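Local coordinates for ADP-dependent L-serine kinase SerK (Thermococcus kodakarensis KOD1, PDB 5X0K), which phosphorylates free L-serine with ADP as the phosphate donor, yielding O-phospho-L-serine and AMP in the first step from L-serine to L-cysteine, at residues Lys14-Val19 and Leu227-Asp232; Ile49-Met54 and Pro231-Val236; Asp91-Asp96 and Thr204-Met209. The protein carries 1 engineered substitution. All coordinates share one frame; numbering follows the deposited sequence.

The second segments of contacts 1 and 2, 227-232 and 231-236, overlap, sharing Pro231 and Asp232, and the centres of the two contacts lie about 10 Å apart. They also touch directly: Tyr18 CZ of contact 1 meets Val236 CG2 of contact 2 at 3.5 Å. Contact 2 borders the adenosine of the bound AMP, whereas in contact 1 the nearest atoms of the Asn230 side chain and AMP are about 10 Å apart. Contact 3 borders the O-phospho-L-serine site, through Tyr92 beside His225; its centre is about 17 Å from that of contact 1 and 24 Å from that of contact 2. Pro228 CD against Asp96 O, 3.5 Å, joins contacts 1 and 3.

Contact 1: residues Lys14-Val19 and Leu227-Asp232; sequences KKVDYV and LPFNPD
A two-stranded parallel sheet at the protein surface, strand 13-14 beside strand 230-231, joins the N-terminal part of the chain to its C-terminal part, with Lys14 paired to Pro231. Both backbone polar atoms of Lys14 are bonded across the pair: its N donates to Asn230 O at 3.0 Å, and its O accepts from Asp232 N at 2.9 Å. Beyond the pairing, Lys15 is the centre of an inverse gamma turn, and a water donates to both Val16 O and Asp232 O, bridging the two backbones where the strands have ended.

Phe229 is the apolar centre, packed also on Val88 and Leu90. The extended chain of Lys14 crosses it at about a right angle, Lys14 CG 3.6 Å from Phe229 CB. With CG between the backbone N and the carbonyl carbon (chi1 68°), the ring is carried toward Val16. In one of two modelled conformers, Val16 CG2 meets Phe229 CE1 at 3.6 Å and Pro231 CB at 3.5 Å, while CG1 makes an off-centre CH-pi contact with the ring; this packing is therefore less certain. Losing the ring to an alanine here is likely to strip the Lys14 methylenes of part of their apolar support and open a gap next to Val88 and Leu90.

Lys15 runs alongside Asp232, but NZ and OD2 remain 5.2 Å apart, so their opposite charges probably add only a diffuse attraction to a contact fixed chiefly by backbone bonds and apolar contacts.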
loop_
_atom_site.group_PDB
_atom_site.type_symbol
_atom_site.label_atom_id
_atom_site.label_comp_id
_atom_site.label_asym_id
_atom_site.label_seq_id
_atom_site.Cartn_x
_atom_site.Cartn_y
_atom_site.Cartn_z
ATOM N N LYS A 14 -18.495 -11.911 -3.248
ATOM C CA LYS A 14 -19.270 -12.822 -2.403
ATOM C C LYS A 14 -20.120 -11.973 -1.476
ATOM O O LYS A 14 -19.705 -10.907 -1.102
ATOM C CB LYS A 14 -18.363 -13.729 -1.583
ATOM C CG LYS A 14 -17.608 -14.735 -2.439
ATOM C CD LYS A 14 -16.936 -15.787 -1.541
ATOM C CE LYS A 14 -16.109 -16.762 -2.350
ATOM N NZ LYS A 14 -15.717 -18.005 -1.589
ATOM N N LYS A 15 -21.304 -12.481 -1.164
ATOM C CA LYS A 15 -22.253 -11.754 -0.308
ATOM C C LYS A 15 -21.955 -12.084 1.117
ATOM O O LYS A 15 -22.517 -13.033 1.671
ATOM C CB LYS A 15 -23.656 -12.157 -0.652
ATOM C CG LYS A 15 -24.068 -11.758 -2.051
ATOM C CD LYS A 15 -25.555 -11.964 -2.286
ATOM C CE LYS A 15 -25.876 -11.898 -3.778
ATOM N NZ LYS A 15 -27.264 -12.320 -4.119
ATOM N N VAL A 16 -21.042 -11.308 1.685
ATOM C CA VAL A 16 -20.632 -11.481 3.059
ATOM C C VAL A 16 -21.313 -10.357 3.785
ATOM O O VAL A 16 -21.522 -9.243 3.267
ATOM C CB VAL A 16 -19.112 -11.428 3.241
ATOM C CG1 VAL A 16 -18.485 -12.714 2.750
ATOM C CG2 VAL A 16 -18.544 -10.238 2.506
ATOM N N ASP A 17 -21.784 -10.671 4.966
ATOM C CA ASP A 17 -22.460 -9.627 5.736
ATOM C C ASP A 17 -21.434 -8.760 6.457
ATOM O O ASP A 17 -20.318 -9.195 6.724
ATOM C CB ASP A 17 -23.430 -10.285 6.719
ATOM C CG ASP A 17 -24.562 -9.388 7.116
ATOM O OD1 ASP A 17 -24.594 -8.191 6.772
ATOM O OD2 ASP A 17 -25.463 -9.899 7.809
ATOM N N TYR A 18 -21.841 -7.559 6.835
ATOM C CA TYR A 18 -20.966 -6.654 7.552
ATOM C C TYR A 18 -21.395 -6.553 9.004
ATOM O O TYR A 18 -22.527 -6.920 9.364
ATOM C CB TYR A 18 -21.000 -5.242 6.919
ATOM C CG TYR A 18 -22.349 -4.528 7.035
ATOM C CD1 TYR A 18 -22.675 -3.760 8.154
ATOM C CD2 TYR A 18 -23.305 -4.634 6.040
ATOM C CE1 TYR A 18 -23.920 -3.145 8.271
ATOM C CE2 TYR A 18 -24.558 -4.048 6.180
ATOM C CZ TYR A 18 -24.839 -3.290 7.289
ATOM O OH TYR A 18 -26.085 -2.708 7.435
ATOM N N VAL A 19 -20.479 -6.061 9.822
ATOM C CA VAL A 19 -20.789 -5.732 11.200
ATOM C C VAL A 19 -20.121 -4.392 11.506
ATOM O O VAL A 19 -19.023 -4.127 11.045
ATOM C CB VAL A 19 -20.351 -6.873 12.153
ATOM C CG1 VAL A 19 -18.849 -7.120 12.104
ATOM C CG2 VAL A 19 -20.809 -6.589 13.562
ATOM N N LEU A 227 -7.048 -11.300 -2.000
ATOM C CA LEU A 227 -8.034 -11.904 -1.102
ATOM C C LEU A 227 -8.871 -12.927 -1.845
ATOM O O LEU A 227 -8.936 -12.875 -3.076
ATOM C CB LEU A 227 -8.938 -10.809 -0.544
ATOM C CG LEU A 227 -8.301 -9.737 0.366
ATOM C CD1 LEU A 227 -9.393 -8.874 0.922
ATOM C CD2 LEU A 227 -7.522 -10.363 1.494
ATOM N N PRO A 228 -9.488 -13.889 -1.122
ATOM C CA PRO A 228 -10.349 -14.846 -1.798
ATOM C C PRO A 228 -11.681 -14.301 -2.318
ATOM O O PRO A 228 -12.345 -15.013 -3.072
ATOM C CB PRO A 228 -10.590 -15.926 -0.739
ATOM C CG PRO A 228 -10.447 -15.204 0.547
ATOM C CD PRO A 228 -9.426 -14.137 0.336
ATOM N N PHE A 229 -12.061 -13.085 -1.921
ATOM C CA PHE A 229 -13.295 -12.459 -2.380
ATOM C C PHE A 229 -13.265 -10.939 -2.202
ATOM O O PHE A 229 -12.518 -10.411 -1.378
ATOM C CB PHE A 229 -14.506 -13.064 -1.636
ATOM C CG PHE A 229 -14.540 -12.723 -0.171
ATOM C CD1 PHE A 229 -15.166 -11.555 0.282
ATOM C CD2 PHE A 229 -13.915 -13.541 0.753
ATOM C CE1 PHE A 229 -15.162 -11.217 1.645
ATOM C CE2 PHE A 229 -13.910 -13.205 2.112
ATOM C CZ PHE A 229 -14.530 -12.044 2.546
ATOM N N ASN A 230 -14.082 -10.249 -2.999
ATOM C CA ASN A 230 -14.422 -8.838 -2.752
ATOM C C ASN A 230 -15.836 -8.872 -2.168
ATOM O O ASN A 230 -16.699 -9.544 -2.745
ATOM C CB ASN A 230 -14.486 -8.083 -4.092
ATOM C CG ASN A 230 -13.133 -7.891 -4.738
ATOM O OD1 ASN A 230 -12.179 -7.491 -4.068
ATOM N ND2 ASN A 230 -13.049 -8.116 -6.043
ATOM N N PRO A 231 -16.100 -8.165 -1.033
ATOM C CA PRO A 231 -17.487 -8.183 -0.564
ATOM C C PRO A 231 -18.409 -7.532 -1.576
ATOM O O PRO A 231 -18.004 -6.576 -2.270
ATOM C CB PRO A 231 -17.456 -7.391 0.747
ATOM C CG PRO A 231 -16.060 -7.467 1.172
ATOM C CD PRO A 231 -15.201 -7.524 -0.080
ATOM N N ASP A 232 -19.630 -8.023 -1.677
ATOM C CA ASP A 232 -20.640 -7.329 -2.443
ATOM C C ASP A 232 -20.935 -5.973 -1.790
ATOM O O ASP A 232 -20.693 -5.769 -0.612
ATOM C CB ASP A 232 -21.928 -8.126 -2.511
ATOM C CG ASP A 232 -22.729 -7.851 -3.754
ATOM O OD1 ASP A 232 -22.459 -6.862 -4.495
ATOM O OD2 ASP A 232 -23.607 -8.690 -4.038
HETATM O O HOH W 1 -21.110 -8.198 0.926
#

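Contact 2: residues Ile49-Met54 and Pro231-Val236; sequences IFWKPM and PDKIDV. With AMP (adenosine monophosphate), chain B.
Running roughly antiparallel, with end-to-end directions 144° apart, the two backbones are joined by hydrogen bonds from Phe50 N to Val236 O, 2.9 Å, and from Ile234 N to Trp51 O, 3.0 Å. Beside the second bond, Ile234 sends CG1 against Trp51 O and CD1 toward Pro53 CD, at 4.1 Å. The Pro53 and Pro231 side chains slide past each other in opposite directions, Pro53 CG against Pro231 CB, and Lys233 CG lies beside Trp51 CE3.

Ile49, Trp51 and Lys52 line the ADP site, here holding the product AMP. Trp51 lies over the base in a roughly parallel, offset fashion, with AMP C6 above its ring. Phe50, its CG anti to the backbone N (chi1 -173°), offers its face to the C2 edge of the adenine at a steep tilt, AMP C2 standing 3.6 Å above the Phe50 ring centre. The adenine amino group N6 donates to Ile49 O at 2.8 Å and 172°, a nearly straight bond. Lys52 extends fully to place NZ 2.8 Å from AMP O3'.

Behind the pocket, Phe50 packs on Arg73 and Leu77 of helix 71-79, Ile234 and Phe50 both touch Pro86 of strand 84-89, and Met54 begins strand 54-58, bonded through its backbone to Pro86 and Val88.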
loop_
_atom_site.group_PDB
_atom_site.type_symbol
_atom_site.label_atom_id
_atom_site.label_comp_id
_atom_site.label_asym_id
_atom_site.label_seq_id
_atom_site.Cartn_x
_atom_site.Cartn_y
_atom_site.Cartn_z
ATOM N N ILE A 49 -24.025 7.643 1.155
ATOM C CA ILE A 49 -24.093 6.175 1.214
ATOM C C ILE A 49 -22.681 5.686 1.351
ATOM O O ILE A 49 -21.779 6.155 0.648
ATOM C CB ILE A 49 -24.703 5.551 -0.060
ATOM C CG1 ILE A 49 -26.145 6.072 -0.261
ATOM C CG2 ILE A 49 -24.601 4.031 -0.022
ATOM C CD1 ILE A 49 -27.134 5.655 0.803
ATOM N N PHE A 50 -22.478 4.764 2.285
ATOM C CA PHE A 50 -21.200 4.098 2.473
ATOM C C PHE A 50 -21.419 2.684 1.966
ATOM O O PHE A 50 -22.099 1.896 2.593
ATOM C CB PHE A 50 -20.769 4.115 3.961
ATOM C CG PHE A 50 -19.370 3.586 4.205
ATOM C CD1 PHE A 50 -19.148 2.212 4.322
ATOM C CD2 PHE A 50 -18.289 4.424 4.328
ATOM C CE1 PHE A 50 -17.861 1.729 4.582
ATOM C CE2 PHE A 50 -17.008 3.955 4.562
ATOM C CZ PHE A 50 -16.798 2.595 4.698
ATOM N N TRP A 51 -20.848 2.372 0.807
ATOM C CA TRP A 51 -21.195 1.146 0.077
ATOM C C TRP A 51 -20.133 0.055 0.030
ATOM O O TRP A 51 -20.386 -1.016 -0.574
ATOM C CB TRP A 51 -21.665 1.507 -1.342
ATOM C CG TRP A 51 -20.776 2.420 -2.043
ATOM C CD1 TRP A 51 -20.975 3.751 -2.268
ATOM C CD2 TRP A 51 -19.538 2.090 -2.672
ATOM N NE1 TRP A 51 -19.926 4.281 -2.958
ATOM C CE2 TRP A 51 -19.020 3.283 -3.216
ATOM C CE3 TRP A 51 -18.818 0.898 -2.832
ATOM C CZ2 TRP A 51 -17.816 3.336 -3.895
ATOM C CZ3 TRP A 51 -17.602 0.944 -3.548
ATOM C CH2 TRP A 51 -17.114 2.163 -4.048
ATOM N N LYS A 52 -18.954 0.288 0.611
ATOM C CA LYS A 52 -17.788 -0.587 0.468
ATOM C C LYS A 52 -17.230 -0.932 1.864
ATOM O O LYS A 52 -16.500 -0.134 2.440
ATOM C CB LYS A 52 -16.674 0.100 -0.350
ATOM C CG LYS A 52 -15.589 -0.843 -0.863
ATOM C CD LYS A 52 -14.497 -0.057 -1.560
ATOM C CE LYS A 52 -13.418 -0.960 -2.088
ATOM N NZ LYS A 52 -12.594 -0.187 -3.044
ATOM N N PRO A 53 -17.557 -2.112 2.438
ATOM C CA PRO A 53 -17.133 -2.350 3.828
ATOM C C PRO A 53 -15.622 -2.432 3.987
ATOM O O PRO A 53 -14.924 -2.866 3.061
ATOM C CB PRO A 53 -17.764 -3.714 4.177
ATOM C CG PRO A 53 -17.950 -4.366 2.868
ATOM C CD PRO A 53 -18.256 -3.273 1.872
ATOM N N MET A 54 -15.144 -2.007 5.147
ATOM C CA MET A 54 -13.772 -2.232 5.601
ATOM C C MET A 54 -13.491 -3.736 5.594
ATOM O O MET A 54 -14.409 -4.531 5.795
ATOM C CB MET A 54 -13.587 -1.737 7.049
ATOM C CG MET A 54 -13.920 -0.292 7.368
ATOM S SD MET A 54 -12.681 0.775 6.639
ATOM C CE MET A 54 -11.137 0.281 7.448
ATOM N N PRO A 231 -16.100 -8.165 -1.033
ATOM C CA PRO A 231 -17.487 -8.183 -0.564
ATOM C C PRO A 231 -18.409 -7.532 -1.576
ATOM O O PRO A 231 -18.004 -6.576 -2.270
ATOM C CB PRO A 231 -17.456 -7.391 0.747
ATOM C CG PRO A 231 -16.060 -7.467 1.172
ATOM C CD PRO A 231 -15.201 -7.524 -0.080
ATOM N N ASP A 232 -19.630 -8.023 -1.677
ATOM C CA ASP A 232 -20.640 -7.329 -2.443
ATOM C C ASP A 232 -20.935 -5.973 -1.790
ATOM O O ASP A 232 -20.693 -5.769 -0.612
ATOM C CB ASP A 232 -21.928 -8.126 -2.511
ATOM C CG ASP A 232 -22.729 -7.851 -3.754
ATOM O OD1 ASP A 232 -22.459 -6.862 -4.495
ATOM O OD2 ASP A 232 -23.607 -8.690 -4.038
ATOM N N LYS A 233 -21.463 -5.066 -2.593
ATOM C CA LYS A 233 -21.728 -3.712 -2.116
ATOM C C LYS A 233 -22.840 -3.729 -1.106
ATOM O O LYS A 233 -23.692 -4.608 -1.124
ATOM C CB LYS A 233 -22.060 -2.774 -3.285
ATOM C CG LYS A 233 -20.811 -2.247 -3.954
ATOM C CD LYS A 233 -19.881 -3.292 -4.581
ATOM C CE LYS A 233 -20.399 -3.881 -5.874
ATOM N NZ LYS A 233 -19.449 -4.580 -6.804
ATOM N N ILE A 234 -22.824 -2.738 -0.224
ATOM C CA ILE A 234 -23.760 -2.667 0.876
ATOM C C ILE A 234 -24.531 -1.379 0.873
ATOM O O ILE A 234 -24.182 -0.479 0.124
ATOM C CB ILE A 234 -23.078 -2.909 2.231
ATOM C CG1 ILE A 234 -22.050 -1.800 2.566
ATOM C CG2 ILE A 234 -22.438 -4.294 2.250
ATOM C CD1 ILE A 234 -21.464 -1.899 3.966
ATOM N N ASP A 235 -25.625 -1.389 1.651
ATOM C CA ASP A 235 -26.633 -0.350 1.721
ATOM C C ASP A 235 -26.577 0.207 3.150
ATOM O O ASP A 235 -27.350 -0.213 4.044
ATOM C CB ASP A 235 -28.027 -0.921 1.381
ATOM C CG ASP A 235 -29.157 0.060 1.617
ATOM O OD1 ASP A 235 -28.930 1.300 1.560
ATOM O OD2 ASP A 235 -30.300 -0.399 1.893
ATOM N N VAL A 236 -25.627 1.108 3.372
ATOM C CA VAL A 236 -25.504 1.773 4.684
ATOM C C VAL A 236 -25.478 3.270 4.491
ATOM O O VAL A 236 -24.780 3.773 3.653
ATOM C CB VAL A 236 -24.231 1.305 5.435
ATOM C CG1 VAL A 236 -24.014 2.059 6.741
ATOM C CG2 VAL A 236 -24.330 -0.169 5.692
HETATM P P AMP B . -9.259 2.983 0.911
HETATM O O1P AMP B . -10.240 3.169 2.017
HETATM O O2P AMP B . -7.825 3.148 1.289
HETATM O O3P AMP B . -9.512 1.721 0.117
HETATM O "O5'" AMP B . -9.502 4.241 -0.100
HETATM C "C5'" AMP B . -10.761 4.887 -0.158
HETATM C "C4'" AMP B . -11.828 3.955 -0.718
HETATM O "O4'" AMP B . -13.091 4.574 -0.576
HETATM C "C3'" AMP B . -11.702 3.653 -2.208
HETATM O "O3'" AMP B . -11.431 2.264 -2.382
HETATM C "C2'" AMP B . -13.045 4.023 -2.807
HETATM O "O2'" AMP B . -13.583 3.090 -3.765
HETATM C "C1'" AMP B . -13.917 4.028 -1.575
HETATM N N9 AMP B . -15.126 4.832 -1.633
HETATM C C8 AMP B . -15.417 5.909 -2.411
HETATM N N7 AMP B . -16.650 6.368 -2.127
HETATM C C5 AMP B . -17.143 5.595 -1.130
HETATM C C6 AMP B . -18.408 5.563 -0.406
HETATM N N6 AMP B . -19.381 6.466 -0.675
HETATM N N1 AMP B . -18.549 4.592 0.541
HETATM C C2 AMP B . -17.541 3.715 0.801
HETATM N N3 AMP B . -16.359 3.668 0.155
HETATM C C4 AMP B . -16.134 4.589 -0.818
#

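Contact 3: residues Asp91-Asp96 and Thr204-Met209; sequences DYFSDD and TKEEVM
Lys205, in the first turn of helix 205-213, reaches into a type I beta turn, Asp91 to Ser94, in the loop between strands 84-89 and 98-107. The helix begins with a capping box, Thr204 OG1 accepting from Glu207 N and Glu207 OE1 from Thr204 N.

At its root, Lys205 CB touches both aromatic side chains, Tyr92 CE2 at 3.7 Å and Phe93 CE1 at 3.8 Å. CG continues along the Tyr92 ring, meeting CE2 and CZ. CD passes Phe93 CD1 at 4.0 Å as it nears the turn, and CE comes close to Tyr92 O. The chain is extended from CG onward (chi2 170°, chi3 176°), which delivers NZ to the turn, where it donates to Tyr92 O at 2.7 Å, in the carbonyl plane; NZ also bonds Val97 O, further along the loop. A water accepts from NZ and donates to Phe93 O. This ammonium group thus ties the loop to the start of the helix.

Around this stem, Met209 CG touches the edge of the Phe93 ring at CZ, 3.9 Å away, and Glu206 OE2 lies near the plane of the same ring. Met209 CE reaches Tyr92 CD2. Tyr92 itself extends toward the phosphoserine site: its OH is hydrogen-bonded to NE2 of His225, a phosphoserine-binding residue, and rests against Val208, with CG1 4.0 Å from the hydroxyl oxygen.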
loop_
_atom_site.group_PDB
_atom_site.type_symbol
_atom_site.label_atom_id
_atom_site.label_comp_id
_atom_site.label_asym_id
_atom_site.label_seq_id
_atom_site.Cartn_x
_atom_site.Cartn_y
_atom_site.Cartn_z
ATOM N N ASP A 91 -10.628 -14.124 7.686
ATOM C CA ASP A 91 -9.724 -15.124 8.180
ATOM C C ASP A 91 -8.352 -14.821 7.557
ATOM O O ASP A 91 -7.960 -15.406 6.551
ATOM C CB ASP A 91 -10.256 -16.511 7.770
ATOM C CG ASP A 91 -9.460 -17.681 8.368
ATOM O OD1 ASP A 91 -8.455 -17.478 9.063
ATOM O OD2 ASP A 91 -9.791 -18.853 8.099
ATOM N N TYR A 92 -7.608 -13.937 8.180
ATOM C CA TYR A 92 -6.402 -13.375 7.581
ATOM C C TYR A 92 -5.294 -14.385 7.388
ATOM O O TYR A 92 -4.584 -14.361 6.390
ATOM C CB TYR A 92 -5.910 -12.206 8.442
ATOM C CG TYR A 92 -4.807 -11.353 7.861
ATOM C CD1 TYR A 92 -4.999 -10.643 6.681
ATOM C CD2 TYR A 92 -3.577 -11.211 8.521
ATOM C CE1 TYR A 92 -3.994 -9.840 6.153
ATOM C CE2 TYR A 92 -2.590 -10.397 8.011
ATOM C CZ TYR A 92 -2.790 -9.730 6.818
ATOM O OH TYR A 92 -1.791 -8.926 6.290
ATOM N N PHE A 93 -5.163 -15.316 8.332
ATOM C CA PHE A 93 -4.073 -16.264 8.297
ATOM C C PHE A 93 -4.388 -17.504 7.474
ATOM O O PHE A 93 -3.583 -18.436 7.421
ATOM C CB PHE A 93 -3.642 -16.591 9.717
ATOM C CG PHE A 93 -2.963 -15.435 10.388
ATOM C CD1 PHE A 93 -1.623 -15.142 10.107
ATOM C CD2 PHE A 93 -3.670 -14.598 11.256
ATOM C CE1 PHE A 93 -1.009 -14.043 10.691
ATOM C CE2 PHE A 93 -3.043 -13.497 11.853
ATOM C CZ PHE A 93 -1.711 -13.233 11.566
ATOM N N SER A 94 -5.570 -17.514 6.860
ATOM C CA SER A 94 -5.919 -18.543 5.896
ATOM C C SER A 94 -4.926 -18.461 4.761
ATOM O O SER A 94 -4.524 -17.376 4.325
ATOM C CB SER A 94 -7.335 -18.363 5.336
ATOM O OG SER A 94 -7.598 -19.250 4.243
ATOM N N ASP A 95 -4.582 -19.635 4.252
ATOM C CA ASP A 95 -3.783 -19.735 3.052
ATOM C C ASP A 95 -4.450 -19.042 1.829
ATOM O O ASP A 95 -3.764 -18.722 0.828
ATOM C CB ASP A 95 -3.581 -21.230 2.792
ATOM C CG ASP A 95 -2.550 -21.512 1.766
ATOM O OD1 ASP A 95 -1.388 -21.104 1.956
ATOM O OD2 ASP A 95 -2.892 -22.212 0.803
ATOM N N ASP A 96 -5.776 -18.834 1.892
ATOM C CA ASP A 96 -6.519 -18.170 0.824
ATOM C C ASP A 96 -6.202 -16.657 0.716
ATOM O O ASP A 96 -6.584 -16.023 -0.254
ATOM C CB ASP A 96 -8.059 -18.334 1.013
ATOM C CG ASP A 96 -8.526 -19.812 1.096
ATOM O OD1 ASP A 96 -7.890 -20.702 0.528
ATOM O OD2 ASP A 96 -9.561 -20.070 1.754
ATOM N N THR A 204 5.459 -10.205 5.124
ATOM C CA THR A 204 4.596 -11.316 5.520
ATOM C C THR A 204 3.476 -10.798 6.415
ATOM O O THR A 204 3.539 -9.690 6.977
ATOM C CB THR A 204 5.361 -12.389 6.320
ATOM O OG1 THR A 204 5.735 -11.887 7.615
ATOM C CG2 THR A 204 6.593 -12.866 5.546
ATOM N N LYS A 205 2.472 -11.650 6.589
ATOM C CA LYS A 205 1.346 -11.368 7.490
ATOM C C LYS A 205 1.768 -11.104 8.914
ATOM O O LYS A 205 1.243 -10.212 9.562
ATOM C CB LYS A 205 0.404 -12.565 7.530
ATOM C CG LYS A 205 -0.288 -12.809 6.228
ATOM C CD LYS A 205 -1.007 -14.157 6.262
ATOM C CE LYS A 205 -1.793 -14.350 4.983
ATOM N NZ LYS A 205 -2.624 -15.581 5.025
ATOM N N GLU A 206 2.706 -11.916 9.398
ATOM C CA GLU A 206 3.203 -11.835 10.743
ATOM C C GLU A 206 3.919 -10.510 10.954
ATOM O O GLU A 206 3.794 -9.922 12.013
ATOM C CB GLU A 206 4.165 -12.996 11.008
ATOM C CG GLU A 206 3.469 -14.342 11.205
ATOM C CD GLU A 206 3.000 -15.009 9.922
ATOM O OE1 GLU A 206 3.531 -14.738 8.812
ATOM O OE2 GLU A 206 2.071 -15.838 10.039
ATOM N N GLU A 207 4.671 -10.070 9.937
ATOM C CA GLU A 207 5.343 -8.757 9.968
ATOM C C GLU A 207 4.336 -7.602 9.993
ATOM O O GLU A 207 4.538 -6.611 10.700
ATOM C CB GLU A 207 6.294 -8.589 8.791
ATOM C CG GLU A 207 7.561 -9.423 8.942
ATOM C CD GLU A 207 8.348 -9.578 7.657
ATOM O OE1 GLU A 207 7.977 -8.995 6.609
ATOM O OE2 GLU A 207 9.355 -10.321 7.695
ATOM N N VAL A 208 3.254 -7.745 9.241
ATOM C CA VAL A 208 2.213 -6.717 9.233
ATOM C C VAL A 208 1.613 -6.594 10.628
ATOM O O VAL A 208 1.486 -5.481 11.132
ATOM C CB VAL A 208 1.122 -6.998 8.197
ATOM C CG1 VAL A 208 -0.043 -6.022 8.336
ATOM C CG2 VAL A 208 1.696 -6.913 6.804
ATOM N N MET A 209 1.241 -7.723 11.240
ATOM C CA MET A 209 0.746 -7.702 12.630
ATOM C C MET A 209 1.741 -7.150 13.631
ATOM O O MET A 209 1.366 -6.408 14.523
ATOM C CB MET A 209 0.356 -9.094 13.154
ATOM C CG MET A 209 -1.033 -9.551 12.782
ATOM S SD MET A 209 -2.446 -8.448 13.086
ATOM C CE MET A 209 -3.675 -9.446 12.263
HETATM O O HOH W 2 -1.232 -17.851 5.631
#